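Local coordinates for protein Non-reducing end beta-L-arabinofuranosidase (Bacteroides thetaiotaomicron, PDB 5MQO) that probably hydrolyses a glycosidic bond of plant pectin, acting as a family GH127 glycoside hydrolase, probably an aceric acidase, in a gut bacterium, at residues A[338-343]-A[378-383]; A[428-433]-A[443-448]; A[607-612]-A[683-688]. All blocks are in the same frame, centred on the assembly; numbering follows the deposited sequence.

Contact 1. Residues A[338-343]-A[378-383]; sequences TGACGA and AHNETC
Asn380, Gly342 and Ala340 carry this contact between two buried loops of the GH127 catalytic domain, which belongs to the six-hairpin glycosidase clan. Residues 378-381 lead into helix 382-399, with Glu381 at the N-cap. Gly342 O receives two successive backbone N-H groups: Asn380 N donates at 2.9 Å to Gly342 O, lying in the carbonyl plane with an N-H...O angle of 156°, and His379 N adds a weak bond to the same oxygen at 3.1 Å. At the backbone angles of Gly342 a CB would press on the carbonyl O of Cys341. The side chain of Asn380, its CG anti to the carbonyl carbon (chi1 -63°), lies against Ala340, whose CB meets Asn380 CG at 3.3 Å. An alanine in place of Asn380 would keep CB against Ala340 but is likely to open a gap beside that methyl and leave the outside partner of ND2 without its donor. Helix 382-399 also holds the first loop, Asn385 OD1 accepting from Cys341 N and Asn388 ND2 donating to Gly339 O. Asn380 CA completes the contact with a C-H...O approach to Cys341 O, 3.6 Å away and nearly straight at the hydrogen (162°).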
ATOM      1  N   THR A 338       0.124 -11.120   2.736  1.00 47.03           N
ATOM      2  CA  THR A 338       0.913  -9.896   2.621  1.00 46.02           C
ATOM      3  C   THR A 338       0.143  -8.660   2.135  1.00 45.49           C
ATOM      4  O   THR A 338       0.734  -7.587   1.948  1.00 43.29           O
ATOM      5  CB  THR A 338       2.049 -10.125   1.600  1.00 47.43           C
ATOM      6  OG1 THR A 338       1.505 -10.452   0.314  1.00 47.07           O
ATOM      7  CG2 THR A 338       2.948 -11.260   2.040  1.00 48.94           C
ATOM      8  N   GLY A 339      -1.161  -8.803   1.907  1.00 47.12           N
ATOM      9  CA  GLY A 339      -2.007  -7.703   1.376  1.00 47.72           C
ATOM     10  C   GLY A 339      -2.052  -7.620  -0.147  1.00 46.50           C
ATOM     11  O   GLY A 339      -2.800  -6.827  -0.707  1.00 43.59           O
ATOM     12  N   ALA A 340      -1.286  -8.474  -0.821  1.00 47.24           N
ATOM     13  CA  ALA A 340      -1.114  -8.345  -2.260  1.00 48.47           C
ATOM     14  C   ALA A 340      -2.346  -8.885  -2.943  1.00 48.21           C
ATOM     15  O   ALA A 340      -3.054  -9.701  -2.363  1.00 49.61           O
ATOM     16  CB  ALA A 340       0.138  -9.062  -2.744  1.00 48.02           C
ATOM     17  N   CYS A 341      -2.597  -8.403  -4.154  1.00 46.19           N
ATOM     18  CA  CYS A 341      -3.790  -8.733  -4.860  1.00 47.75           C
ATOM     19  C   CYS A 341      -3.479  -9.163  -6.304  1.00 47.51           C
ATOM     20  O   CYS A 341      -2.721  -8.505  -7.011  1.00 50.55           O
ATOM     21  CB  CYS A 341      -4.740  -7.529  -4.828  1.00 48.72           C
ATOM     22  SG  CYS A 341      -5.249  -7.009  -3.161  1.00 49.64           S
ATOM     23  N   GLY A 342      -4.109 -10.250  -6.732  1.00 45.83           N
ATOM     24  CA  GLY A 342      -4.024 -10.726  -8.087  1.00 45.84           C
ATOM     25  C   GLY A 342      -3.242 -12.022  -8.128  1.00 45.16           C
ATOM     26  O   GLY A 342      -2.026 -12.019  -8.151  1.00 43.85           O
ATOM     27  N   ALA A 343      -3.997 -13.109  -8.146  1.00 47.37           N
ATOM     28  CA  ALA A 343      -3.548 -14.483  -8.189  1.00 48.25           C
ATOM     29  C   ALA A 343      -3.207 -15.035  -9.558  1.00 50.40           C
ATOM     30  O   ALA A 343      -2.564 -16.084  -9.631  1.00 53.56           O
ATOM     31  CB  ALA A 343      -4.671 -15.337  -7.650  1.00 49.30           C
ATOM     32  N   ALA A 378       1.489 -16.579  -7.927  1.00 46.90           N
ATOM     33  CA  ALA A 378       0.852 -15.311  -7.504  1.00 48.31           C
ATOM     34  C   ALA A 378       1.454 -14.178  -8.301  1.00 50.40           C
ATOM     35  O   ALA A 378       2.677 -14.065  -8.384  1.00 52.21           O
ATOM     36  CB  ALA A 378       1.066 -15.052  -6.031  1.00 48.10           C
ATOM     37  N   HIS A 379       0.602 -13.380  -8.932  1.00 52.73           N
ATOM     38  CA  HIS A 379       1.057 -12.259  -9.768  1.00 53.69           C
ATOM     39  C   HIS A 379       1.437 -11.112  -8.841  1.00 51.55           C
ATOM     40  O   HIS A 379       2.608 -10.787  -8.745  1.00 50.09           O
ATOM     41  CB  HIS A 379      -0.015 -11.856 -10.785  1.00 55.93           C
ATOM     42  CG  HIS A 379       0.443 -10.846 -11.781  1.00 58.67           C
ATOM     43  ND1 HIS A 379       1.064 -11.195 -12.957  1.00 63.28           N
ATOM     44  CD2 HIS A 379       0.357  -9.498 -11.787  1.00 60.13           C
ATOM     45  CE1 HIS A 379       1.351 -10.099 -13.644  1.00 64.49           C
ATOM     46  NE2 HIS A 379       0.930  -9.055 -12.954  1.00 62.23           N
ATOM     47  N   ASN A 380       0.465 -10.549  -8.125  1.00 50.23           N
ATOM     48  CA  ASN A 380       0.718  -9.513  -7.111  1.00 50.83           C
ATOM     49  C   ASN A 380       1.627  -8.374  -7.574  1.00 51.64           C
ATOM     50  O   ASN A 380       2.608  -7.985  -6.935  1.00 51.45           O
ATOM     51  CB  ASN A 380       1.272 -10.174  -5.882  1.00 52.16           C
ATOM     52  CG  ASN A 380       0.292 -11.128  -5.262  1.00 54.55           C
ATOM     53  OD1 ASN A 380      -0.928 -11.019  -5.467  1.00 56.63           O
ATOM     54  ND2 ASN A 380       0.814 -12.069  -4.475  1.00 55.71           N
ATOM     55  N   GLU A 381       1.272  -7.862  -8.734  1.00 52.92           N
ATOM     56  CA  GLU A 381       1.831  -6.648  -9.286  1.00 51.52           C
ATOM     57  C   GLU A 381       1.878  -5.549  -8.204  1.00 50.02           C
ATOM     58  O   GLU A 381       0.873  -5.281  -7.546  1.00 47.82           O
ATOM     59  CB  GLU A 381       0.947  -6.260 -10.467  1.00 51.99           C
ATOM     60  CG  GLU A 381       1.130  -4.870 -10.983  1.00 54.66           C
ATOM     61  CD  GLU A 381       0.613  -4.725 -12.383  1.00 55.86           C
ATOM     62  OE1 GLU A 381      -0.400  -5.415 -12.746  1.00 54.15           O
ATOM     63  OE2 GLU A 381       1.248  -3.905 -13.089  1.00 58.12           O
ATOM     64  N   THR A 382       3.042  -4.927  -8.011  1.00 49.23           N
ATOM     65  CA  THR A 382       3.240  -4.016  -6.876  1.00 50.63           C
ATOM     66  C   THR A 382       2.184  -2.902  -6.787  1.00 53.10           C
ATOM     67  O   THR A 382       1.770  -2.530  -5.692  1.00 51.62           O
ATOM     68  CB  THR A 382       4.653  -3.406  -6.871  1.00 48.96           C
ATOM     69  OG1 THR A 382       5.625  -4.459  -6.980  1.00 49.14           O
ATOM     70  CG2 THR A 382       4.904  -2.604  -5.595  1.00 46.77           C
ATOM     71  N   CYS A 383       1.747  -2.414  -7.945  1.00 56.91           N
ATOM     72  CA  CYS A 383       0.791  -1.324  -8.035  1.00 60.80           C
ATOM     73  C   CYS A 383      -0.601  -1.758  -7.611  1.00 57.46           C
ATOM     74  O   CYS A 383      -1.384  -0.932  -7.171  1.00 58.95           O
ATOM     75  CB  CYS A 383       0.742  -0.748  -9.462  1.00 68.27           C
ATOM     76  SG  CYS A 383       2.227   0.170  -9.980  1.00 80.40           S
TER

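Contact 2. Residues A[428-433]-A[443-448]; sequences FYTNPL and LRWPKE
Tyr429 turns an edge of its ring, CD2 and CE2, onto one face of the Trp445 indole. The pair is edge-to-face, though tilted, the planes standing 53° apart and the centroid of the tyrosine ring lying 4.3 Å from that of the five-membered ring of Trp445. Tyr429 CD2 sits 3.3 Å from Trp445 CG, while CE2 reaches toward NE1. Tyr429 CG stands anti to the backbone N (chi1 -168°), which carries the ring out on the side of Trp445, and Tyr429 OH bonds to Gln365 OE1. Arg444 CB, of the neighbouring residue, lies 3.5 Å above the plane of the Trp445 indole on its opposite face, offset toward the rim. Both segments are irregular loops of the GH127 catalytic domain, flanking the short strand 434-435. Across them Lys447, bent at chi2 and chi4, crosses Thr430 at about a right angle. Lys447 NZ donates to Thr430 OG1 at 3.2 Å and, back within its own loop, to Trp445 O at 3.0 Å, approaching from 38° above the carbonyl plane; the strongest polar partner of Lys447 NZ, Tyr345 OH, lies outside the two loops. Pro432 CG touches the aliphatic stem of this lysine at CD, 4.2 Å away. Phe428 turns its ring edge at CE1 to Lys447 O, 3.6 Å away, while the same ring also meets Trp682.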
ATOM      1  N   PHE A 428      10.817  -4.984  -8.099  1.00 58.88           N
ATOM      2  CA  PHE A 428       9.989  -6.079  -8.581  1.00 58.73           C
ATOM      3  C   PHE A 428       8.774  -5.537  -9.303  1.00 56.91           C
ATOM      4  O   PHE A 428       8.129  -4.615  -8.799  1.00 52.98           O
ATOM      5  CB  PHE A 428       9.418  -6.933  -7.409  1.00 58.05           C
ATOM      6  CG  PHE A 428      10.310  -8.037  -6.927  1.00 54.02           C
ATOM      7  CD1 PHE A 428      10.992  -8.867  -7.821  1.00 53.52           C
ATOM      8  CD2 PHE A 428      10.417  -8.281  -5.573  1.00 51.87           C
ATOM      9  CE1 PHE A 428      11.790  -9.887  -7.360  1.00 53.13           C
ATOM     10  CE2 PHE A 428      11.227  -9.287  -5.109  1.00 51.45           C
ATOM     11  CZ  PHE A 428      11.912 -10.095  -5.999  1.00 52.09           C
ATOM     12  N   TYR A 429       8.422  -6.189 -10.407  1.00 58.93           N
ATOM     13  CA  TYR A 429       7.066  -6.120 -10.955  1.00 63.18           C
ATOM     14  C   TYR A 429       6.120  -7.104 -10.205  1.00 64.92           C
ATOM     15  O   TYR A 429       5.194  -6.654  -9.520  1.00 65.68           O
ATOM     16  CB  TYR A 429       7.096  -6.423 -12.445  1.00 66.25           C
ATOM     17  CG  TYR A 429       5.813  -6.118 -13.209  1.00 70.33           C
ATOM     18  CD1 TYR A 429       5.416  -4.790 -13.477  1.00 74.40           C
ATOM     19  CD2 TYR A 429       5.025  -7.146 -13.715  1.00 69.94           C
ATOM     20  CE1 TYR A 429       4.258  -4.517 -14.211  1.00 73.50           C
ATOM     21  CE2 TYR A 429       3.871  -6.884 -14.442  1.00 71.07           C
ATOM     22  CZ  TYR A 429       3.494  -5.576 -14.694  1.00 72.22           C
ATOM     23  OH  TYR A 429       2.353  -5.339 -15.406  1.00 68.19           O
ATOM     24  N   THR A 430       6.355  -8.427 -10.318  1.00 61.72           N
ATOM     25  CA  THR A 430       5.623  -9.434  -9.527  1.00 57.01           C
ATOM     26  C   THR A 430       6.163  -9.583  -8.075  1.00 55.38           C
ATOM     27  O   THR A 430       7.357  -9.400  -7.818  1.00 54.94           O
ATOM     28  CB  THR A 430       5.676 -10.831 -10.186  1.00 56.88           C
ATOM     29  OG1 THR A 430       7.032 -11.167 -10.503  1.00 56.92           O
ATOM     30  CG2 THR A 430       4.856 -10.866 -11.420  1.00 57.51           C
ATOM     31  N   ASN A 431       5.267  -9.963  -7.165  1.00 51.87           N
ATOM     32  CA  ASN A 431       5.581 -10.273  -5.781  1.00 51.09           C
ATOM     33  C   ASN A 431       5.086 -11.682  -5.407  1.00 49.64           C
ATOM     34  O   ASN A 431       4.108 -11.827  -4.661  1.00 48.81           O
ATOM     35  CB  ASN A 431       4.940  -9.251  -4.866  1.00 50.84           C
ATOM     36  CG  ASN A 431       5.621  -7.933  -4.946  1.00 51.89           C
ATOM     37  OD1 ASN A 431       6.636  -7.701  -4.288  1.00 54.61           O
ATOM     38  ND2 ASN A 431       5.090  -7.065  -5.760  1.00 52.32           N
ATOM     39  N   PRO A 432       5.789 -12.721  -5.881  1.00 47.02           N
ATOM     40  CA  PRO A 432       5.368 -14.076  -5.577  1.00 46.95           C
ATOM     41  C   PRO A 432       5.520 -14.426  -4.098  1.00 46.07           C
ATOM     42  O   PRO A 432       6.278 -13.775  -3.389  1.00 44.29           O
ATOM     43  CB  PRO A 432       6.318 -14.934  -6.441  1.00 46.18           C
ATOM     44  CG  PRO A 432       7.559 -14.144  -6.535  1.00 46.60           C
ATOM     45  CD  PRO A 432       7.159 -12.692  -6.431  1.00 47.52           C
ATOM     46  N   LEU A 433       4.810 -15.467  -3.664  1.00 46.77           N
ATOM     47  CA  LEU A 433       4.984 -16.020  -2.321  1.00 46.96           C
ATOM     48  C   LEU A 433       5.784 -17.309  -2.276  1.00 47.90           C
ATOM     49  O   LEU A 433       5.797 -17.976  -1.251  1.00 50.15           O
ATOM     50  CB  LEU A 433       3.618 -16.248  -1.700  1.00 47.70           C
ATOM     51  CG  LEU A 433       2.983 -15.000  -1.067  1.00 48.58           C
ATOM     52  CD1 LEU A 433       2.331 -14.097  -2.138  1.00 48.26           C
ATOM     53  CD2 LEU A 433       2.006 -15.449   0.041  1.00 47.48           C
ATOM     54  N   LEU A 443       7.807 -18.008 -15.703  1.00 55.86           N
ATOM     55  CA  LEU A 443       6.743 -17.012 -15.676  1.00 57.17           C
ATOM     56  C   LEU A 443       7.259 -15.702 -16.255  1.00 59.06           C
ATOM     57  O   LEU A 443       8.458 -15.435 -16.182  1.00 63.58           O
ATOM     58  CB  LEU A 443       6.241 -16.791 -14.240  1.00 59.33           C
ATOM     59  CG  LEU A 443       5.449 -17.977 -13.621  1.00 61.38           C
ATOM     60  CD1 LEU A 443       5.434 -17.916 -12.095  1.00 62.16           C
ATOM     61  CD2 LEU A 443       4.018 -18.085 -14.150  1.00 60.08           C
ATOM     62  N   ARG A 444       6.360 -14.907 -16.839  1.00 58.73           N
ATOM     63  CA  ARG A 444       6.640 -13.527 -17.234  1.00 58.59           C
ATOM     64  C   ARG A 444       7.219 -12.731 -16.069  1.00 62.25           C
ATOM     65  O   ARG A 444       6.836 -12.926 -14.923  1.00 62.50           O
ATOM     66  CB  ARG A 444       5.359 -12.775 -17.642  1.00 58.02           C
ATOM     67  CG  ARG A 444       4.547 -13.296 -18.830  1.00 57.88           C
ATOM     68  CD  ARG A 444       3.552 -12.253 -19.335  1.00 56.43           C
ATOM     69  NE  ARG A 444       2.405 -12.047 -18.441  1.00 57.63           N
ATOM     70  CZ  ARG A 444       1.231 -12.691 -18.482  1.00 58.05           C
ATOM     71  NH1 ARG A 444       0.988 -13.640 -19.383  1.00 59.56           N
ATOM     72  NH2 ARG A 444       0.285 -12.386 -17.597  1.00 56.12           N
ATOM     73  N   TRP A 445       8.096 -11.785 -16.387  1.00 67.91           N
ATOM     74  CA  TRP A 445       8.637 -10.798 -15.433  1.00 71.51           C
ATOM     75  C   TRP A 445       9.745 -11.394 -14.572  1.00 72.43           C
ATOM     76  O   TRP A 445       9.622 -12.519 -14.083  1.00 71.31           O
ATOM     77  CB  TRP A 445       7.546 -10.087 -14.574  1.00 73.04           C
ATOM     78  CG  TRP A 445       6.386  -9.699 -15.395  1.00 74.47           C
ATOM     79  CD1 TRP A 445       5.101 -10.140 -15.260  1.00 74.97           C
ATOM     80  CD2 TRP A 445       6.408  -8.865 -16.556  1.00 79.61           C
ATOM     81  NE1 TRP A 445       4.303  -9.600 -16.248  1.00 77.41           N
ATOM     82  CE2 TRP A 445       5.081  -8.817 -17.062  1.00 80.36           C
ATOM     83  CE3 TRP A 445       7.420  -8.147 -17.225  1.00 83.54           C
ATOM     84  CZ2 TRP A 445       4.735  -8.076 -18.209  1.00 82.40           C
ATOM     85  CZ3 TRP A 445       7.077  -7.406 -18.374  1.00 85.13           C
ATOM     86  CH2 TRP A 445       5.744  -7.381 -18.850  1.00 84.16           C
ATOM     87  N   PRO A 446      10.850 -10.636 -14.401  1.00 73.72           N
ATOM     88  CA  PRO A 446      11.974 -11.163 -13.624  1.00 72.77           C
ATOM     89  C   PRO A 446      11.604 -11.489 -12.170  1.00 70.49           C
ATOM     90  O   PRO A 446      10.665 -10.905 -11.604  1.00 70.41           O
ATOM     91  CB  PRO A 446      13.016 -10.037 -13.700  1.00 73.04           C
ATOM     92  CG  PRO A 446      12.228  -8.797 -13.982  1.00 73.92           C
ATOM     93  CD  PRO A 446      11.081  -9.239 -14.835  1.00 72.40           C
ATOM     94  N   LYS A 447      12.334 -12.438 -11.597  1.00 68.75           N
ATOM     95  CA  LYS A 447      12.101 -12.866 -10.229  1.00 67.21           C
ATOM     96  C   LYS A 447      13.270 -12.529  -9.314  1.00 66.22           C
ATOM     97  O   LYS A 447      13.335 -12.986  -8.178  1.00 66.42           O
ATOM     98  CB  LYS A 447      11.751 -14.355 -10.216  1.00 65.49           C
ATOM     99  CG  LYS A 447      10.481 -14.706 -10.996  1.00 64.36           C
ATOM    100  CD  LYS A 447       9.229 -14.109 -10.360  1.00 64.02           C
ATOM    101  CE  LYS A 447       7.936 -14.534 -11.045  1.00 63.56           C
ATOM    102  NZ  LYS A 447       7.562 -13.742 -12.252  1.00 63.51           N
ATOM    103  N   GLU A 448      14.168 -11.693  -9.812  1.00 67.46           N
ATOM    104  CA  GLU A 448      15.104 -10.957  -8.991  1.00 70.94           C
ATOM    105  C   GLU A 448      14.840  -9.502  -9.288  1.00 70.14           C
ATOM    106  O   GLU A 448      14.498  -9.163 -10.423  1.00 73.23           O
ATOM    107  CB  GLU A 448      16.514 -11.329  -9.378  1.00 75.48           C
ATOM    108  CG  GLU A 448      16.834 -12.786  -9.077  1.00 80.53           C
ATOM    109  CD  GLU A 448      18.306 -13.121  -9.290  1.00 86.54           C
ATOM    110  OE1 GLU A 448      18.596 -14.069 -10.066  1.00 88.59           O
ATOM    111  OE2 GLU A 448      19.171 -12.428  -8.685  1.00 90.12           O
TER

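Contact 3. Residues A[607-612]-A[683-688]; sequences CLESMD and GNRGKG
A salt-bridge network of Arg685 with Glu609 and Asp612 joins loop 683-688 to strand 604-609 and residues 610-612, within the beta-rich C-terminal domain of the GH127 family. Arg685 grips Asp612 end-on with two nitrogens: NH2 donates to Asp612 OD1 and NH1 to Asp612 OD2, each at 2.8 Å, although the carboxylate plane is turned 44° from that of the guanidinium. OD1 is met on its syn side, OD2 from above the carboxylate plane. NH1 also bonds to Glu609 OE1 at 3.0 Å, almost straight (176°), and so serves both acids. Glu609, extended beyond CG, reaches the loop backbone as well, its OE2 accepting from Gly683 N at 3.3 Å. Met611 packs over the guanidinium, its CG 4.0 Å above the centre of Arg685's flat group, and curls its CE toward the loop backbone. Ser610 OG lies 3.6 Å from Gly688 CA, where a CB on Gly688 would clash with that hydroxyl; Glu689 N donates to the same oxygen. Arg675 forms a further, weak and long ion pair with Asp612. With two carboxylates bound at the edge of one guanidinium, the positive charge would probably offset their mutual repulsion and favour the ionised form of both acids, while bonds at NH1 and NH2 resist rotation of the group.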
ATOM      1  N   CYS A 607       9.157 -14.979   6.001  1.00 52.75           N
ATOM      2  CA  CYS A 607       9.411 -16.025   5.011  1.00 53.86           C
ATOM      3  C   CYS A 607      10.702 -16.726   5.304  1.00 54.00           C
ATOM      4  O   CYS A 607      11.447 -16.301   6.180  1.00 55.97           O
ATOM      5  CB  CYS A 607       9.520 -15.401   3.624  1.00 55.25           C
ATOM      6  SG  CYS A 607      10.966 -14.354   3.389  1.00 52.82           S
ATOM      7  N   LEU A 608      10.953 -17.790   4.541  1.00 55.16           N
ATOM      8  CA  LEU A 608      12.200 -18.576   4.579  1.00 56.01           C
ATOM      9  C   LEU A 608      12.882 -18.564   3.209  1.00 55.61           C
ATOM     10  O   LEU A 608      12.220 -18.879   2.215  1.00 56.50           O
ATOM     11  CB  LEU A 608      11.884 -20.022   4.975  1.00 57.09           C
ATOM     12  CG  LEU A 608      13.017 -21.068   4.950  1.00 59.24           C
ATOM     13  CD1 LEU A 608      14.179 -20.674   5.847  1.00 59.45           C
ATOM     14  CD2 LEU A 608      12.507 -22.442   5.372  1.00 60.44           C
ATOM     15  N   GLU A 609      14.178 -18.189   3.163  1.00 56.68           N
ATOM     16  CA  GLU A 609      15.037 -18.317   1.947  1.00 55.29           C
ATOM     17  C   GLU A 609      16.029 -19.462   2.093  1.00 53.45           C
ATOM     18  O   GLU A 609      16.390 -19.805   3.197  1.00 50.93           O
ATOM     19  CB  GLU A 609      15.834 -17.055   1.662  1.00 55.46           C
ATOM     20  CG  GLU A 609      14.998 -15.824   1.524  1.00 57.59           C
ATOM     21  CD  GLU A 609      15.670 -14.735   0.729  1.00 59.84           C
ATOM     22  OE1 GLU A 609      16.071 -13.726   1.328  1.00 64.00           O
ATOM     23  OE2 GLU A 609      15.769 -14.867  -0.504  1.00 62.72           O
ATOM     24  N   SER A 610      16.495 -20.010   0.974  1.00 53.75           N
ATOM     25  CA  SER A 610      17.307 -21.243   0.983  1.00 55.51           C
ATOM     26  C   SER A 610      18.644 -21.043   1.645  1.00 57.71           C
ATOM     27  O   SER A 610      19.120 -21.954   2.294  1.00 59.63           O
ATOM     28  CB  SER A 610      17.516 -21.819  -0.423  1.00 56.40           C
ATOM     29  OG  SER A 610      17.744 -20.794  -1.394  1.00 57.22           O
ATOM     30  N   MET A 611      19.228 -19.851   1.522  1.00 60.22           N
ATOM     31  CA  MET A 611      20.494 -19.531   2.206  1.00 60.80           C
ATOM     32  C   MET A 611      20.429 -19.416   3.751  1.00 61.21           C
ATOM     33  O   MET A 611      21.475 -19.312   4.363  1.00 63.95           O
ATOM     34  CB  MET A 611      21.170 -18.286   1.578  1.00 61.93           C
ATOM     35  CG  MET A 611      20.497 -16.922   1.756  1.00 64.26           C
ATOM     36  SD  MET A 611      19.145 -16.560   0.595  1.00 72.62           S
ATOM     37  CE  MET A 611      19.939 -16.464  -1.018  1.00 69.45           C
ATOM     38  N   ASP A 612      19.239 -19.410   4.371  1.00 60.30           N
ATOM     39  CA  ASP A 612      19.087 -19.413   5.844  1.00 59.72           C
ATOM     40  C   ASP A 612      18.749 -20.807   6.390  1.00 59.07           C
ATOM     41  O   ASP A 612      18.246 -20.917   7.494  1.00 59.46           O
ATOM     42  CB  ASP A 612      17.948 -18.481   6.318  1.00 59.86           C
ATOM     43  CG  ASP A 612      18.193 -17.000   6.045  1.00 60.54           C
ATOM     44  OD1 ASP A 612      19.331 -16.528   6.252  1.00 57.99           O
ATOM     45  OD2 ASP A 612      17.196 -16.305   5.660  1.00 59.82           O
ATOM     46  N   GLY A 683      15.099 -11.758  -1.252  1.00 56.46           N
ATOM     47  CA  GLY A 683      15.794 -11.548  -2.503  1.00 57.92           C
ATOM     48  C   GLY A 683      16.792 -10.409  -2.509  1.00 59.57           C
ATOM     49  O   GLY A 683      16.955  -9.783  -3.530  1.00 62.48           O
ATOM     50  N   ASN A 684      17.452 -10.130  -1.388  1.00 61.26           N
ATOM     51  CA  ASN A 684      18.553  -9.150  -1.351  1.00 62.95           C
ATOM     52  C   ASN A 684      19.922  -9.844  -1.181  1.00 64.32           C
ATOM     53  O   ASN A 684      20.928  -9.162  -0.976  1.00 68.84           O
ATOM     54  CB  ASN A 684      18.343  -8.127  -0.202  1.00 62.96           C
ATOM     55  CG  ASN A 684      17.230  -7.139  -0.487  1.00 62.90           C
ATOM     56  OD1 ASN A 684      17.449  -6.100  -1.098  1.00 63.67           O
ATOM     57  ND2 ASN A 684      16.027  -7.463  -0.050  1.00 64.09           N
ATOM     58  N   ARG A 685      19.968 -11.178  -1.244  1.00 62.35           N
ATOM     59  CA  ARG A 685      21.196 -11.938  -0.988  1.00 59.07           C
ATOM     60  C   ARG A 685      21.408 -12.980  -2.094  1.00 58.70           C
ATOM     61  O   ARG A 685      21.797 -14.119  -1.861  1.00 57.87           O
ATOM     62  CB  ARG A 685      21.104 -12.583   0.385  1.00 58.27           C
ATOM     63  CG  ARG A 685      20.980 -11.587   1.532  1.00 59.18           C
ATOM     64  CD  ARG A 685      20.730 -12.285   2.873  1.00 60.09           C
ATOM     65  NE  ARG A 685      19.444 -12.984   2.881  1.00 60.79           N
ATOM     66  CZ  ARG A 685      19.010 -13.812   3.825  1.00 60.01           C
ATOM     67  NH1 ARG A 685      17.825 -14.384   3.676  1.00 59.40           N
ATOM     68  NH2 ARG A 685      19.740 -14.087   4.894  1.00 59.82           N
ATOM     69  N   GLY A 686      21.134 -12.573  -3.318  1.00 60.54           N
ATOM     70  CA  GLY A 686      21.394 -13.409  -4.479  1.00 62.95           C
ATOM     71  C   GLY A 686      20.199 -14.238  -4.858  1.00 63.39           C
ATOM     72  O   GLY A 686      19.175 -14.175  -4.209  1.00 64.57           O
ATOM     73  N   LYS A 687      20.358 -14.981  -5.949  1.00 66.63           N
ATOM     74  CA  LYS A 687      19.403 -15.978  -6.417  1.00 66.44           C
ATOM     75  C   LYS A 687      19.313 -17.128  -5.448  1.00 63.46           C
ATOM     76  O   LYS A 687      20.319 -17.572  -4.941  1.00 63.58           O
ATOM     77  CB  LYS A 687      19.859 -16.533  -7.776  1.00 72.32           C
ATOM     78  CG  LYS A 687      18.902 -17.546  -8.419  1.00 78.52           C
ATOM     79  CD  LYS A 687      18.806 -17.378  -9.947  1.00 82.96           C
ATOM     80  CE  LYS A 687      18.221 -18.608 -10.649  1.00 84.70           C
ATOM     81  NZ  LYS A 687      19.260 -19.667 -10.844  1.00 85.73           N
ATOM     82  N   GLY A 688      18.111 -17.637  -5.221  1.00 60.06           N
ATOM     83  CA  GLY A 688      17.946 -18.807  -4.370  1.00 57.25           C
ATOM     84  C   GLY A 688      16.501 -19.237  -4.380  1.00 56.94           C
ATOM     85  O   GLY A 688      15.784 -18.957  -5.330  1.00 55.92           O
TER

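In the fold
Along the chain the three contacts come in series. Contacts 1 and 2, whose centres are 10 Å apart, lie in the catalytic domain and touch directly: Asn431 ND2 probably bonds to Asn380 O and Thr382 OG1, tying loop 428-433 to the start of helix 382-399. A disulfide from Cys383 to Cys458 links that helix to helix 458-466, which follows loop 443-448. Contact 3 belongs to the C-terminal domain, its centre 14 Å from that of contact 2 and 20 Å from that of contact 1. Contacts 2 and 3 touch by packing of Glu448 OE1 on Lys687 CD, and strand 434-435 pairs antiparallel with strand 690-697, consistent with contact 2 lying near the junction of the catalytic and C-terminal parts.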